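Local coordinates for lectin-related NK cell receptor LY49L1 (PDB 3G8K), which serves as a natural killer cell receptor, here represented by its C-type lectin-like domain, in a family that recognises MHC class I molecules, at residues Y10-G15 and Y19-D24; K74-I79 and M91-R96. The protein carries 1 engineered substitution. All coordinates share one frame; numbering follows the deposited sequence.

Contact 1 (Y10-G15 and Y19-D24); sequences YWFCYG and YYFVMD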
loop_
_atom_site.group_PDB
_atom_site.type_symbol
_atom_site.label_atom_id
_atom_site.label_comp_id
_atom_site.label_asym_id
_atom_site.label_seq_id
_atom_site.Cartn_x
_atom_site.Cartn_y
_atom_site.Cartn_z
ATOM N N TYR A 10 -2.676 -1.442 8.293
ATOM C CA TYR A 10 -2.318 -1.660 6.882
ATOM C C TYR A 10 -0.842 -1.636 6.733
ATOM O O TYR A 10 -0.159 -1.103 7.582
ATOM C CB TYR A 10 -2.914 -0.593 5.973
ATOM C CG TYR A 10 -2.765 0.829 6.460
ATOM C CD1 TYR A 10 -3.798 1.446 7.153
ATOM C CD2 TYR A 10 -1.625 1.558 6.188
ATOM C CE1 TYR A 10 -3.671 2.769 7.562
ATOM C CE2 TYR A 10 -1.484 2.876 6.586
ATOM C CZ TYR A 10 -2.506 3.471 7.288
ATOM O OH TYR A 10 -2.381 4.770 7.712
ATOM N N TRP A 11 -0.319 -2.170 5.612
ATOM C CA TRP A 11 1.109 -2.120 5.416
ATOM C C TRP A 11 1.345 -2.414 3.967
ATOM O O TRP A 11 0.454 -2.778 3.288
ATOM C CB TRP A 11 1.854 -3.111 6.343
ATOM C CG TRP A 11 1.625 -4.639 6.127
ATOM C CD1 TRP A 11 2.441 -5.514 5.445
ATOM C CD2 TRP A 11 0.543 -5.443 6.668
ATOM N NE1 TRP A 11 1.945 -6.796 5.541
ATOM C CE2 TRP A 11 0.777 -6.780 6.267
ATOM C CE3 TRP A 11 -0.575 -5.161 7.480
ATOM C CZ2 TRP A 11 -0.079 -7.819 6.611
ATOM C CZ3 TRP A 11 -1.414 -6.172 7.815
ATOM C CH2 TRP A 11 -1.172 -7.488 7.399
ATOM N N PHE A 12 2.541 -2.208 3.466
ATOM C CA PHE A 12 2.736 -2.588 2.070
ATOM C C PHE A 12 4.117 -3.110 1.780
ATOM O O PHE A 12 4.966 -3.029 2.650
ATOM C CB PHE A 12 2.162 -1.530 1.100
ATOM C CG PHE A 12 2.765 -0.182 1.213
ATOM C CD1 PHE A 12 4.030 0.082 0.629
ATOM C CD2 PHE A 12 2.044 0.857 1.771
ATOM C CE1 PHE A 12 4.628 1.400 0.700
ATOM C CE2 PHE A 12 2.592 2.156 1.832
ATOM C CZ PHE A 12 3.910 2.444 1.290
ATOM N N CYS A 13 4.274 -3.752 0.621
ATOM C CA CYS A 13 5.491 -4.425 0.295
ATOM C C CYS A 13 5.868 -4.086 -1.118
ATOM O O CYS A 13 5.019 -3.788 -1.946
ATOM C CB CYS A 13 5.358 -5.955 0.491
ATOM S SG CYS A 13 4.800 -6.447 2.188
ATOM N N TYR A 14 7.154 -4.142 -1.379
ATOM C CA TYR A 14 7.661 -3.851 -2.696
ATOM C C TYR A 14 8.918 -4.730 -2.831
ATOM O O TYR A 14 9.873 -4.519 -2.136
ATOM C CB TYR A 14 7.985 -2.360 -2.871
ATOM C CG TYR A 14 8.570 -2.007 -4.271
ATOM C CD1 TYR A 14 7.855 -2.295 -5.448
ATOM C CD2 TYR A 14 9.803 -1.369 -4.397
ATOM C CE1 TYR A 14 8.325 -1.979 -6.706
ATOM C CE2 TYR A 14 10.320 -1.040 -5.682
ATOM C CZ TYR A 14 9.568 -1.347 -6.833
ATOM O OH TYR A 14 10.074 -1.006 -8.132
ATOM N N GLY A 15 8.881 -5.742 -3.706
ATOM C CA GLY A 15 10.074 -6.560 -3.883
ATOM C C GLY A 15 10.224 -7.390 -2.641
ATOM O O GLY A 15 9.265 -8.095 -2.246
ATOM N N TYR A 19 6.602 -2.315 4.742
ATOM C CA TYR A 19 6.585 -0.963 5.263
ATOM C C TYR A 19 5.418 -0.882 6.202
ATOM O O TYR A 19 4.285 -1.161 5.815
ATOM C CB TYR A 19 6.340 0.028 4.125
ATOM C CG TYR A 19 7.435 -0.097 3.026
ATOM C CD1 TYR A 19 7.209 -0.878 1.862
ATOM C CD2 TYR A 19 8.655 0.536 3.172
ATOM C CE1 TYR A 19 8.245 -1.025 0.841
ATOM C CE2 TYR A 19 9.693 0.405 2.133
ATOM C CZ TYR A 19 9.457 -0.419 1.041
ATOM O OH TYR A 19 10.396 -0.484 0.014
ATOM N N TYR A 20 5.694 -0.459 7.410
ATOM C CA TYR A 20 4.673 -0.455 8.541
ATOM C C TYR A 20 4.657 0.972 9.102
ATOM O O TYR A 20 5.656 1.657 9.003
ATOM C CB TYR A 20 5.096 -1.486 9.618
ATOM C CG TYR A 20 5.427 -2.874 9.055
ATOM C CD1 TYR A 20 6.726 -3.213 8.683
ATOM C CD2 TYR A 20 4.433 -3.826 8.882
ATOM C CE1 TYR A 20 6.994 -4.468 8.138
ATOM C CE2 TYR A 20 4.717 -5.082 8.387
ATOM C CZ TYR A 20 5.978 -5.369 7.976
ATOM O OH TYR A 20 6.211 -6.625 7.518
ATOM N N PHE A 21 3.509 1.398 9.687
ATOM C CA PHE A 21 3.235 2.796 10.033
ATOM C C PHE A 21 2.821 2.796 11.470
ATOM O O PHE A 21 1.928 2.039 11.807
ATOM C CB PHE A 21 2.113 3.458 9.122
ATOM C CG PHE A 21 2.435 3.378 7.677
ATOM C CD1 PHE A 21 2.189 2.190 6.984
ATOM C CD2 PHE A 21 3.120 4.449 7.000
ATOM C CE1 PHE A 21 2.590 2.035 5.632
ATOM C CE2 PHE A 21 3.481 4.316 5.611
ATOM C CZ PHE A 21 3.221 3.097 4.947
ATOM N N VAL A 22 3.534 3.577 12.301
ATOM C CA VAL A 22 3.161 3.850 13.736
ATOM C C VAL A 22 1.935 4.824 13.775
ATOM O O VAL A 22 1.753 5.661 12.858
ATOM C CB VAL A 22 4.387 4.358 14.605
ATOM C CG1 VAL A 22 4.033 4.480 16.081
ATOM C CG2 VAL A 22 5.606 3.467 14.471
ATOM N N MET A 23 1.044 4.699 14.774
ATOM C CA MET A 23 -0.184 5.517 14.769
ATOM C C MET A 23 0.046 6.956 15.246
ATOM O O MET A 23 -0.538 7.900 14.711
ATOM C CB MET A 23 -1.290 4.884 15.626
ATOM C CG MET A 23 -1.744 3.606 15.061
ATOM S SD MET A 23 -3.256 3.005 15.831
ATOM C CE MET A 23 -2.586 2.350 17.353
ATOM N N ASP A 24 0.884 7.085 16.271
ATOM C CA ASP A 24 1.308 8.348 16.841
ATOM C C ASP A 24 2.549 8.930 16.153
ATOM O O ASP A 24 3.526 8.248 15.825
ATOM C CB ASP A 24 1.632 8.181 18.312
ATOM C CG ASP A 24 0.408 7.809 19.148
ATOM O OD1 ASP A 24 0.592 7.146 20.204
ATOM O OD2 ASP A 24 -0.729 8.171 18.773
HETATM O O HOH W 1 1.664 -0.695 9.681
HETATM O O HOH W 2 12.029 -2.623 -1.656
#
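Y19 and F12 pair across a beta hairpin that lies at the edge of the C-type lectin-like domain, and the tyrosine can be followed from root to tip. Its CB stands over one face of the F12 ring, 4.0 Å above the plane and offset toward the rim. CG lies opposite the carbonyl carbon (chi1 -58°), which sends the ring along the strand past F12 O toward Y14. CD1 does most of the touching, 3.5 Å from F12 CD1 and 3.2 Å from F12 O, which comes to the ring edge. CE1 then reaches Y14 CB. At the tip, OH bonds to E50 and takes a bond from a water that also donates to Y14 O. The rings of F12 and Y19 meet obliquely, with planes at 42°.

F21, two residues on from Y19 and so on the same face, reaches F12 from the side away from the turn: its CZ lies 3.3 Å from F12 CE2, while its CD1 touches Y10 CE2. To this aromatic cluster F53 adds a further ring, and L54 of the same helix packs on F12 and Y19. On the other face, Y20 CE2 lies over the indole of W11.

The backbone bond F12 N to Y19 O measures 3.1 Å; its return, Y19 N to F12 O, is weak. Two residues along each strand, a water donates to Y10 O and accepts from F21 N. The C13-C18 disulfide ties the hairpin near its turn, and strand 10-14 continues the sheet antiparallel into the second subunit. The face with F12, Y19 and F21 thus holds together mainly by ring contacts, while the Y19 hydroxyl finds E50 and water at its rim.

Contact 2 (K74-I79 and M91-R96); sequences KDWAWI and MKYNIR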
loop_
_atom_site.group_PDB
_atom_site.type_symbol
_atom_site.label_atom_id
_atom_site.label_comp_id
_atom_site.label_asym_id
_atom_site.label_seq_id
_atom_site.Cartn_x
_atom_site.Cartn_y
_atom_site.Cartn_z
ATOM N N LYS A 74 30.921 13.270 8.700
ATOM C CA LYS A 74 30.725 14.547 7.979
ATOM C C LYS A 74 29.758 14.379 6.818
ATOM O O LYS A 74 29.983 14.904 5.742
ATOM C CB LYS A 74 32.053 15.229 7.529
ATOM C CG LYS A 74 33.061 15.673 8.641
ATOM C CD LYS A 74 34.320 14.704 8.665
ATOM C CE LYS A 74 35.490 15.111 9.620
ATOM N NZ LYS A 74 36.607 15.954 8.961
ATOM N N ASP A 75 28.667 13.639 7.040
ATOM C CA ASP A 75 27.763 13.238 5.952
ATOM C C ASP A 75 26.480 12.687 6.542
ATOM O O ASP A 75 26.427 12.354 7.718
ATOM C CB ASP A 75 28.438 12.186 5.034
ATOM C CG ASP A 75 28.141 12.401 3.532
ATOM O OD1 ASP A 75 27.331 13.276 3.157
ATOM O OD2 ASP A 75 28.751 11.675 2.703
ATOM N N TRP A 76 25.451 12.625 5.706
ATOM C CA TRP A 76 24.195 11.985 6.006
ATOM C C TRP A 76 24.439 10.505 6.027
ATOM O O TRP A 76 25.138 9.983 5.153
ATOM C CB TRP A 76 23.131 12.365 4.954
ATOM C CG TRP A 76 22.708 13.774 5.150
ATOM C CD1 TRP A 76 23.327 14.863 4.665
ATOM C CD2 TRP A 76 21.619 14.249 5.955
ATOM N NE1 TRP A 76 22.717 16.002 5.103
ATOM C CE2 TRP A 76 21.665 15.657 5.914
ATOM C CE3 TRP A 76 20.611 13.621 6.702
ATOM C CZ2 TRP A 76 20.721 16.448 6.533
ATOM C CZ3 TRP A 76 19.686 14.405 7.328
ATOM C CH2 TRP A 76 19.745 15.802 7.232
ATOM N N ALA A 77 23.900 9.822 7.031
ATOM C CA ALA A 77 24.132 8.400 7.156
ATOM C C ALA A 77 22.889 7.599 7.523
ATOM O O ALA A 77 22.094 8.041 8.370
ATOM C CB ALA A 77 25.283 8.107 8.111
ATOM N N TRP A 78 22.682 6.458 6.843
ATOM C CA TRP A 78 21.547 5.551 7.184
ATOM C C TRP A 78 21.836 4.954 8.577
ATOM O O TRP A 78 22.982 4.710 8.921
ATOM C CB TRP A 78 21.333 4.483 6.069
ATOM C CG TRP A 78 20.914 5.131 4.681
ATOM C CD1 TRP A 78 21.727 5.335 3.567
ATOM C CD2 TRP A 78 19.617 5.636 4.332
ATOM N NE1 TRP A 78 21.015 5.987 2.574
ATOM C CE2 TRP A 78 19.695 6.150 3.023
ATOM C CE3 TRP A 78 18.374 5.727 5.050
ATOM C CZ2 TRP A 78 18.586 6.729 2.374
ATOM C CZ3 TRP A 78 17.285 6.313 4.377
ATOM C CH2 TRP A 78 17.392 6.798 3.079
ATOM N N ILE A 79 20.834 4.783 9.423
ATOM C CA ILE A 79 21.095 4.209 10.758
ATOM C C ILE A 79 21.816 2.842 10.747
ATOM O O ILE A 79 21.694 2.036 9.792
ATOM C CB ILE A 79 19.835 4.195 11.706
ATOM C CG1 ILE A 79 18.667 3.433 11.100
ATOM C CG2 ILE A 79 19.452 5.619 12.093
ATOM C CD1 ILE A 79 17.504 3.290 12.052
ATOM N N MET A 91 24.271 18.953 -1.033
ATOM C CA MET A 91 24.092 20.397 -1.193
ATOM C C MET A 91 22.611 20.759 -1.054
ATOM O O MET A 91 22.284 21.876 -0.654
ATOM C CB MET A 91 24.585 20.848 -2.593
ATOM C CG MET A 91 25.597 22.028 -2.650
ATOM S SD MET A 91 27.277 21.537 -2.129
ATOM C CE MET A 91 27.415 22.282 -0.489
ATOM N N LYS A 92 21.709 19.839 -1.388
ATOM C CA LYS A 92 20.272 20.123 -1.215
ATOM C C LYS A 92 19.868 20.454 0.241
ATOM O O LYS A 92 18.750 21.011 0.471
ATOM C CB LYS A 92 19.423 18.945 -1.689
ATOM C CG LYS A 92 19.068 18.956 -3.165
ATOM C CD LYS A 92 18.224 17.695 -3.556
ATOM C CE LYS A 92 17.587 17.824 -4.944
ATOM N NZ LYS A 92 18.644 17.796 -6.021
ATOM N N TYR A 93 20.728 20.069 1.203
ATOM C CA TYR A 93 20.342 19.965 2.614
ATOM C C TYR A 93 21.172 20.887 3.522
ATOM O O TYR A 93 22.404 20.768 3.646
ATOM C CB TYR A 93 20.292 18.489 3.132
ATOM C CG TYR A 93 19.557 17.537 2.199
ATOM C CD1 TYR A 93 18.205 17.656 2.004
ATOM C CD2 TYR A 93 20.259 16.583 1.432
ATOM C CE1 TYR A 93 17.530 16.838 1.143
ATOM C CE2 TYR A 93 19.582 15.761 0.513
ATOM C CZ TYR A 93 18.215 15.892 0.399
ATOM O OH TYR A 93 17.524 15.146 -0.486
ATOM N N ASN A 94 20.491 21.845 4.115
ATOM C CA ASN A 94 21.117 22.723 5.080
ATOM C C ASN A 94 20.945 22.152 6.475
ATOM O O ASN A 94 19.838 22.081 6.932
ATOM C CB ASN A 94 20.489 24.118 4.976
ATOM C CG ASN A 94 21.310 25.168 5.701
ATOM O OD1 ASN A 94 22.166 24.846 6.545
ATOM N ND2 ASN A 94 21.092 26.425 5.351
ATOM N N ILE A 95 22.012 21.716 7.157
ATOM C CA ILE A 95 21.858 21.093 8.512
ATOM C C ILE A 95 21.417 22.066 9.620
ATOM O O ILE A 95 21.030 21.632 10.718
ATOM C CB ILE A 95 23.126 20.264 8.978
ATOM C CG1 ILE A 95 24.350 21.151 9.178
ATOM C CG2 ILE A 95 23.340 19.019 8.068
ATOM C CD1 ILE A 95 25.413 20.575 10.103
ATOM N N ARG A 96 21.465 23.375 9.310
ATOM C CA ARG A 96 21.008 24.475 10.164
ATOM C C ARG A 96 19.501 24.438 10.311
ATOM O O ARG A 96 18.985 24.798 11.361
ATOM C CB ARG A 96 21.378 25.816 9.542
ATOM C CG ARG A 96 22.746 26.342 9.895
ATOM C CD ARG A 96 23.094 27.501 8.953
ATOM N NE ARG A 96 24.444 28.028 9.181
ATOM C CZ ARG A 96 25.277 28.462 8.227
ATOM N NH1 ARG A 96 24.944 28.426 6.924
ATOM N NH2 ARG A 96 26.477 28.905 8.585
HETATM O O HOH W 3 24.549 18.262 3.914
#
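The ring of Y93 turns its edge to the face of the W76 pyrrole in a T-shaped pair, the centroids 5.7 Å apart and the planes inclined at 61°. This joins a strand of the C-type lectin-like fold to the long loop that runs on from it: W76 sits on strand 75-78, beside strand 62-70, which carries the WIGL-type sequence of the family, whereas Y93 belongs to the loop leading to strand 100-104.

W76 points toward the loop with CG anti to its carbonyl carbon (chi1 -73°), which brings the NE1-CZ2 side of the indole to it. There Y93 CB approaches obliquely and lies 4.0 Å from W76 CZ2, about as close as it comes to NE1. The two side chains thus cross on the slant, the close contact being made by CB while the tyrosine ring stands farther off in the edge-to-face pair. I95 behaves differently: it slides past the indole in the opposite direction, and its CG2 branch meets W76 CZ2 at 4.0 Å. On the tyrosine itself, K92 CB sits over the centre of one face, 3.7 Å above the plane.

Around this small interface the indole is held by Y69, edge-to-face, and by L67 and N110; Y93 also rests on L108 and N110, so the loop is packed against strand 108-111 too. The polar edge of the buried W76 is served by a water in the plane of the ring, which accepts from NE1 at 3.1 Å and makes a weak bond to Y93 O.

Just beyond, the loop folds into an Asx turn, in which R96 N donates to N94 OD1 over 3.2 Å at an N-H...O angle of 158°.

Contact 1 closes before contact 2 opens along the chain, and the two lie on opposite sides of the chain's centre, about 25 Å apart between their centres and about 10 Å between nearest atoms, without touching. The same curled mixed sheet links them: strand 17-21 pairs with strand 118-124, which runs parallel to strand 62-70, the partner of strand 75-78. The hairpin of contact 1 therefore forms the end of the sheet that meets the second subunit, whereas contact 2 packs the loop before strand 100-104 against strand 75-78 at the far end, where no other chain of the assembly touches it. Dimer-forming and loop-bearing ends are thus separated within one lectin-like domain.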